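Local coordinates for protein putative DsbA oxidoreductase SCO1869 (Streptomyces coelicolor A3, PDB 3GL5) that probably acts as a thiol-disulfide oxidoreductase of the DsbA family, built on a thioredoxin-like fold, though its substrates are unknown, at residues A21-E24 with K25-A29; L150-E153 with E154-V158; E173-A176 with A177-A181. All coordinates share one frame; numbering follows the deposited sequence. Where two conformers were deposited one is given.

Interaction 1 of 3, residues A21-E24 with K25-A29; sequences ARFE and KALAA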
loop_
_atom_site.group_PDB
_atom_site.type_symbol
_atom_site.label_atom_id
_atom_site.label_comp_id
_atom_site.label_asym_id
_atom_site.label_seq_id
_atom_site.Cartn_x
_atom_site.Cartn_y
_atom_site.Cartn_z
ATOM N N ALA A 21 -15.702 10.529 -7.605
ATOM C CA ALA A 21 -16.584 9.930 -8.609
ATOM C C ALA A 21 -16.114 10.290 -10.011
ATOM O O ALA A 21 -16.138 9.442 -10.935
ATOM C CB ALA A 21 -18.010 10.380 -8.394
ATOM N N ARG A 22 -15.665 11.533 -10.176
ATOM C CA ARG A 22 -15.157 11.988 -11.477
ATOM C C ARG A 22 -13.906 11.204 -11.899
ATOM O O ARG A 22 -13.778 10.798 -13.053
ATOM C CB ARG A 22 -14.908 13.502 -11.480
ATOM C CG ARG A 22 -16.069 14.244 -11.962
ATOM C CD ARG A 22 -15.916 15.737 -11.854
ATOM N NE ARG A 22 -17.218 16.400 -11.831
ATOM C CZ ARG A 22 -17.375 17.706 -11.620
ATOM N NH1 ARG A 22 -16.332 18.477 -11.388
ATOM N NH2 ARG A 22 -18.577 18.249 -11.604
ATOM N N PHE A 23 -13.006 10.987 -10.943
ATOM C CA PHE A 23 -11.815 10.221 -11.179
ATOM C C PHE A 23 -12.145 8.792 -11.544
ATOM O O PHE A 23 -11.497 8.210 -12.432
ATOM C CB PHE A 23 -10.904 10.190 -9.954
ATOM C CG PHE A 23 -9.765 9.245 -10.121
ATOM C CD1 PHE A 23 -8.689 9.581 -10.932
ATOM C CD2 PHE A 23 -9.819 7.970 -9.557
ATOM C CE1 PHE A 23 -7.664 8.694 -11.142
ATOM C CE2 PHE A 23 -8.790 7.058 -9.763
ATOM C CZ PHE A 23 -7.703 7.421 -10.532
ATOM N N GLU A 24 -13.096 8.203 -10.823
ATOM C CA GLU A 24 -13.412 6.809 -11.036
ATOM C C GLU A 24 -14.029 6.641 -12.421
ATOM O O GLU A 24 -13.714 5.695 -13.189
ATOM C CB GLU A 24 -14.360 6.322 -9.952
ATOM C CG GLU A 24 -13.645 5.971 -8.639
ATOM C CD GLU A 24 -14.591 5.829 -7.454
ATOM O OE1 GLU A 24 -15.833 5.845 -7.630
ATOM O OE2 GLU A 24 -14.094 5.733 -6.317
ATOM N N LYS A 25 -14.885 7.595 -12.764
ATOM C CA LYS A 25 -15.470 7.593 -14.085
ATOM C C LYS A 25 -14.349 7.653 -15.145
ATOM O O LYS A 25 -14.369 6.892 -16.090
ATOM C CB LYS A 25 -16.513 8.709 -14.213
ATOM C CG LYS A 25 -16.851 9.081 -15.646
ATOM C CD LYS A 25 -17.825 10.262 -15.732
ATOM C CE LYS A 25 -19.193 9.768 -16.129
ATOM N NZ LYS A 25 -19.949 10.737 -17.020
ATOM N N ALA A 26 -13.354 8.513 -14.949
ATOM C CA ALA A 26 -12.231 8.630 -15.888
ATOM C C ALA A 26 -11.409 7.341 -15.925
ATOM O O ALA A 26 -10.920 6.906 -16.994
ATOM C CB ALA A 26 -11.342 9.792 -15.492
ATOM N N LEU A 27 -11.251 6.721 -14.762
ATOM C CA LEU A 27 -10.427 5.547 -14.669
ATOM C C LEU A 27 -11.072 4.354 -15.450
ATOM O O LEU A 27 -10.368 3.567 -16.126
ATOM C CB LEU A 27 -10.175 5.215 -13.196
ATOM C CG LEU A 27 -9.395 3.924 -12.978
ATOM C CD1 LEU A 27 -8.082 4.016 -13.762
ATOM C CD2 LEU A 27 -9.157 3.562 -11.474
ATOM N N ALA A 28 -12.401 4.242 -15.346
ATOM C CA ALA A 28 -13.153 3.198 -16.021
ATOM C C ALA A 28 -13.086 3.330 -17.535
ATOM O O ALA A 28 -13.185 2.343 -18.252
ATOM C CB ALA A 28 -14.573 3.151 -15.534
ATOM N N ALA A 29 -12.835 4.526 -18.038
ATOM C CA ALA A 29 -12.686 4.669 -19.482
ATOM C C ALA A 29 -11.219 4.714 -19.901
ATOM O O ALA A 29 -10.931 4.856 -21.069
ATOM C CB ALA A 29 -13.427 5.905 -19.979
#

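Interaction 2 of 3, residues L150-E153 with E154-V158; sequences LDAE and EVRAV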
loop_
_atom_site.group_PDB
_atom_site.type_symbol
_atom_site.label_atom_id
_atom_site.label_comp_id
_atom_site.label_asym_id
_atom_site.label_seq_id
_atom_site.Cartn_x
_atom_site.Cartn_y
_atom_site.Cartn_z
ATOM N N LEU A 150 -16.659 -3.774 8.706
ATOM C CA LEU A 150 -15.714 -3.814 9.826
ATOM C C LEU A 150 -16.332 -4.425 11.088
ATOM O O LEU A 150 -17.549 -4.464 11.214
ATOM C CB LEU A 150 -15.150 -2.427 10.109
ATOM C CG LEU A 150 -14.015 -1.972 9.211
ATOM C CD1 LEU A 150 -14.505 -1.581 7.831
ATOM C CD2 LEU A 150 -13.409 -0.759 9.848
ATOM N N ASP A 151 -15.492 -4.904 12.002
ATOM C CA ASP A 151 -15.939 -5.445 13.310
ATOM C C ASP A 151 -16.129 -4.337 14.357
ATOM O O ASP A 151 -15.340 -3.415 14.409
ATOM C CB ASP A 151 -14.941 -6.500 13.843
ATOM C CG ASP A 151 -15.192 -6.870 15.317
ATOM O OD1 ASP A 151 -15.939 -7.828 15.581
ATOM O OD2 ASP A 151 -14.682 -6.181 16.227
ATOM N N ALA A 152 -17.135 -4.473 15.218
ATOM C CA ALA A 152 -17.623 -3.392 16.090
ATOM C C ALA A 152 -16.871 -3.157 17.402
ATOM O O ALA A 152 -16.595 -1.986 17.755
ATOM C CB ALA A 152 -19.082 -3.608 16.388
ATOM N N GLU A 153 -16.571 -4.244 18.122
ATOM C CA GLU A 153 -15.823 -4.171 19.384
ATOM C C GLU A 153 -14.488 -3.497 19.090
ATOM O O GLU A 153 -13.951 -2.736 19.905
ATOM C CB GLU A 153 -15.577 -5.580 19.963
ATOM C CG GLU A 153 -16.700 -6.598 19.724
ATOM C CD GLU A 153 -16.240 -8.055 19.888
ATOM O OE1 GLU A 153 -15.322 -8.329 20.695
ATOM O OE2 GLU A 153 -16.798 -8.934 19.205
ATOM N N GLU A 154 -13.991 -3.795 17.893
ATOM C CA GLU A 154 -12.719 -3.370 17.366
ATOM C C GLU A 154 -12.734 -1.911 16.935
ATOM O O GLU A 154 -11.816 -1.138 17.254
ATOM C CB GLU A 154 -12.526 -4.260 16.155
ATOM C CG GLU A 154 -11.487 -3.937 15.151
ATOM C CD GLU A 154 -10.942 -5.224 14.580
ATOM O OE1 GLU A 154 -10.699 -6.152 15.376
ATOM O OE2 GLU A 154 -10.775 -5.333 13.350
ATOM N N VAL A 155 -13.784 -1.530 16.211
ATOM C CA VAL A 155 -13.914 -0.178 15.722
ATOM C C VAL A 155 -13.987 0.729 16.927
ATOM O O VAL A 155 -13.396 1.790 16.953
ATOM C CB VAL A 155 -15.150 -0.073 14.805
ATOM C CG1 VAL A 155 -15.737 1.327 14.800
ATOM C CG2 VAL A 155 -14.764 -0.514 13.404
ATOM N N ARG A 156 -14.675 0.242 17.950
ATOM C CA ARG A 156 -14.830 0.907 19.231
ATOM C C ARG A 156 -13.528 1.055 19.992
ATOM O O ARG A 156 -13.289 2.111 20.610
ATOM C CB ARG A 156 -15.823 0.137 20.114
ATOM C CG ARG A 156 -17.258 0.471 19.822
ATOM C CD ARG A 156 -18.116 0.209 21.036
ATOM N NE ARG A 156 -19.514 0.495 20.728
ATOM C CZ ARG A 156 -20.321 -0.348 20.090
ATOM N NH1 ARG A 156 -19.877 -1.533 19.685
ATOM N NH2 ARG A 156 -21.581 -0.009 19.849
ATOM N N ALA A 157 -12.697 0.010 19.957
ATOM C CA ALA A 157 -11.359 0.077 20.553
ATOM C C ALA A 157 -10.524 1.169 19.875
ATOM O O ALA A 157 -9.856 1.932 20.549
ATOM C CB ALA A 157 -10.652 -1.274 20.467
ATOM N N VAL A 158 -10.569 1.247 18.549
ATOM C CA VAL A 158 -9.851 2.324 17.830
ATOM C C VAL A 158 -10.356 3.724 18.275
ATOM O O VAL A 158 -9.577 4.622 18.557
ATOM C CB VAL A 158 -9.897 2.110 16.294
ATOM C CG1 VAL A 158 -9.389 3.344 15.546
ATOM C CG2 VAL A 158 -9.050 0.908 15.919
HETATM O O HOH W 1 -12.819 -4.317 11.764
#

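Interaction 3 of 3, residues E173-A176 with A177-A181; sequences EREA and AQLGA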
loop_
_atom_site.group_PDB
_atom_site.type_symbol
_atom_site.label_atom_id
_atom_site.label_comp_id
_atom_site.label_asym_id
_atom_site.label_seq_id
_atom_site.Cartn_x
_atom_site.Cartn_y
_atom_site.Cartn_z
ATOM N N GLU A 173 -0.635 12.928 6.127
ATOM C CA GLU A 173 -0.729 14.393 6.062
ATOM C C GLU A 173 0.634 14.996 5.798
ATOM O O GLU A 173 0.767 15.905 5.033
ATOM C CB GLU A 173 -1.343 14.968 7.346
ATOM C CG GLU A 173 -2.777 14.595 7.452
ATOM C CD GLU A 173 -3.405 14.891 8.828
ATOM O OE1 GLU A 173 -2.666 15.112 9.827
ATOM O OE2 GLU A 173 -4.657 14.928 8.897
ATOM N N ARG A 174 1.633 14.468 6.462
ATOM C CA ARG A 174 3.019 14.859 6.242
ATOM C C ARG A 174 3.420 14.739 4.759
ATOM O O ARG A 174 3.938 15.673 4.168
ATOM C CB ARG A 174 3.935 14.027 7.140
ATOM C CG ARG A 174 5.380 14.294 6.917
ATOM C CD ARG A 174 6.221 13.372 7.716
ATOM N NE ARG A 174 6.414 12.045 7.107
ATOM C CZ ARG A 174 6.149 10.878 7.712
ATOM N NH1 ARG A 174 5.649 10.856 8.939
ATOM N NH2 ARG A 174 6.407 9.724 7.096
ATOM N N GLU A 175 3.177 13.566 4.175
ATOM C CA GLU A 175 3.470 13.272 2.751
ATOM C C GLU A 175 2.792 14.280 1.775
ATOM O O GLU A 175 3.436 14.799 0.846
ATOM C CB GLU A 175 3.035 11.830 2.488
ATOM C CG GLU A 175 3.355 11.267 1.132
ATOM C CD GLU A 175 4.758 10.737 1.052
ATOM O OE1 GLU A 175 5.163 9.982 1.972
ATOM O OE2 GLU A 175 5.451 11.068 0.065
ATOM N N ALA A 176 1.525 14.613 2.032
ATOM C CA ALA A 176 0.795 15.616 1.240
ATOM C C ALA A 176 1.480 16.979 1.316
ATOM O O ALA A 176 1.641 17.686 0.305
ATOM C CB ALA A 176 -0.631 15.738 1.764
ATOM N N ALA A 177 1.846 17.363 2.535
ATOM C CA ALA A 177 2.562 18.617 2.763
ATOM C C ALA A 177 3.915 18.601 2.014
ATOM O O ALA A 177 4.260 19.566 1.349
ATOM C CB ALA A 177 2.730 18.919 4.308
ATOM N N GLN A 178 4.639 17.486 2.061
ATOM C CA GLN A 178 5.897 17.368 1.313
ATOM C C GLN A 178 5.677 17.437 -0.193
ATOM O O GLN A 178 6.524 17.967 -0.915
ATOM C CB GLN A 178 6.610 16.058 1.663
ATOM C CG GLN A 178 7.396 16.130 2.961
ATOM C CD GLN A 178 7.802 14.776 3.500
ATOM O OE1 GLN A 178 7.744 13.783 2.792
ATOM N NE2 GLN A 178 8.232 14.732 4.766
ATOM N N LEU A 179 4.566 16.884 -0.681
ATOM C CA LEU A 179 4.281 16.916 -2.106
ATOM C C LEU A 179 3.716 18.240 -2.594
ATOM O O LEU A 179 3.393 18.343 -3.764
ATOM C CB LEU A 179 3.368 15.771 -2.512
ATOM C CG LEU A 179 4.095 14.449 -2.393
ATOM C CD1 LEU A 179 3.130 13.324 -2.569
ATOM C CD2 LEU A 179 5.253 14.386 -3.428
ATOM N N GLY A 180 3.595 19.228 -1.705
ATOM C CA GLY A 180 3.147 20.565 -2.070
ATOM C C GLY A 180 1.651 20.867 -1.992
ATOM O O GLY A 180 1.258 22.011 -2.224
ATOM N N ALA A 181 0.824 19.878 -1.654
ATOM C CA ALA A 181 -0.628 20.058 -1.593
ATOM C C ALA A 181 -1.073 20.935 -0.427
ATOM O O ALA A 181 -0.689 20.670 0.689
ATOM C CB ALA A 181 -1.291 18.684 -1.482
HETATM O O HOH W 2 7.114 11.656 4.315
#

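Interaction 1 of 3, residues A21-E24 with K25-A29
Phe23 and Leu27 meet one helical turn apart on the inner side of helix 14-28, an i to i+4 contact in the helix that links strand 3-9 to strand 36-42 in the beta-alpha-beta unit of the thioredoxin fold. This is the helix that starts at the Cys13-Cys16 disulfide, and the contact lies toward its far end. Leu27 CB sits over one face of the Phe23 ring, 4.1 Å above the plane and displaced toward the rim, while its CD2 reaches CE2 of the same ring at 3.9 Å. With CG of Phe23 turned anti to the backbone N (chi1 172°), the ring swings along the helix toward Leu27 even though its CB sets out the other way. Together the two residues press on the sheet: Phe23 touches Val5, Ile7 and Val38, and Leu27 touches Val36 and Val38. The buried Ala26 instead faces helix 201-213, packing on Phe204 and Thr205. The polar ends of Arg22 and Glu24 bind elsewhere: Arg22 to Gln82 and Glu86, Glu24 to Lys20 one turn back. The backbone keeps its regular i to i+4 bonds, with Lys25 N donating to Ala21 O and Ala26 N to Arg22 O. Between the ring-bearing residue and its leucine partner, Leu27 N bonds to Phe23 O at 2.8 Å, and the same carbonyl oxygen has Leu27 CB 3.4 Å away.

Interaction 2 of 3, residues L150-E153 with E154-V158
An N-cap opens helix 152-160, and Asp151 provides it: its carboxylate turns back over the first turn and OD2 accepts from Glu154 N at 3.0 Å. Chi1 of 168° sets CG anti to the backbone N of Asp151 and carries the carboxylate toward that amide, although the exact place of OD2 is less certain than the rest. Glu154 also reaches the N-cap residue, through a water. This water accepts from Asp151 N at 2.7 Å and donates to Glu154 OE2 at 2.8 Å, so the side chain is joined to the N-cap residue's own amide through one bridging molecule. The side chains of Asp151 and Glu154 cross at about a right angle, and their carboxylate planes stand 58° apart. Asp151 OD2 and Glu154 OE1 are near each other, at a distance left approximate by the doubt over OD2; this closeness of like charges is probably eased by Arg113, which forms a salt bridge with Glu154 OE2. Replacing Glu154 by an alanine is likely to leave the bridging water and Arg113 without their carboxylate partner. On the buried side Leu150, just ahead of the cap, crosses Val155 nearly perpendicularly, and both pack on Leu109 of helix 101-111, tying the helix start to its neighbour. Arg156 rises past Ala152 to a salt bridge with Glu139. Where the apolar pair closes, CG2 of Val155 stands 3.8 Å from both CB and CD2 of Leu150.

Interaction 3 of 3, residues E173-A176 with A177-A181
Arg174 and Gln178 run side by side in the same direction along the side of helix 166-178 that meets the second subunit, one turn apart near its C-terminal end. The amide nitrogen NE2 of Gln178 lies 3.6 Å from CG of Arg174, alongside its aliphatic part, and the guanidinium and amide planes are inclined by 42°. What joins their polar ends is a water in the plane of the guanidinium, at its edge: it accepts from Arg174 NE at 2.9 Å and donates to Gln178 OE1 at 2.7 Å, with a weak further bond to Glu175 OE1. Because chi3 of Arg174 bends to 82°, NE is brought round to this water while the aliphatic part stays beside Gln178.

Glu175 crosses Leu179 at a slant, and its OE2 comes 4.2 Å from CD1. Both side chains touch Trp8 of strand 3-9, placing this face of the helix against the central sheet. Beyond Leu179 the helix ends in a Schellman motif: Gly180, with positive phi (91°), turns the chain, Gly180 N bonds to Ala177 O, and Ala181 N reaches back to Ala176 O at 3.1 Å. That return also brings Ala181 CB toward Ala176 CB.

The polar cluster continues across the dimer, since Glu175 OE2 and Gln178 OE1 both accept from the backbone N of His2 of the second subunit. With that N and Arg191 both at its OE2, the buried Glu175 probably stays ionised despite lying near the C-terminal end of a helix, and the same OE2 ties that helix end to the subunit interface.

All three contacts are turns of single helices, one at the start of its helix and two toward the end, and they occur in series along the chain without touching. Interactions 1 and 3 adjoin the same central sheet, meeting different residues of strand 3-9; their centres are 24 Å apart. Interaction 2 lies among the helices instead, its centre 32 Å from that of interaction 1 on the opposite side of the chain's centre. Interactions 2 and 3, on consecutive helices, have nearest atoms about 14 Å apart. Interaction 1 lies on the helix that begins at the Cys13-Cys16 disulfide, the probable redox site, whereas interaction 3 alone reaches the second subunit.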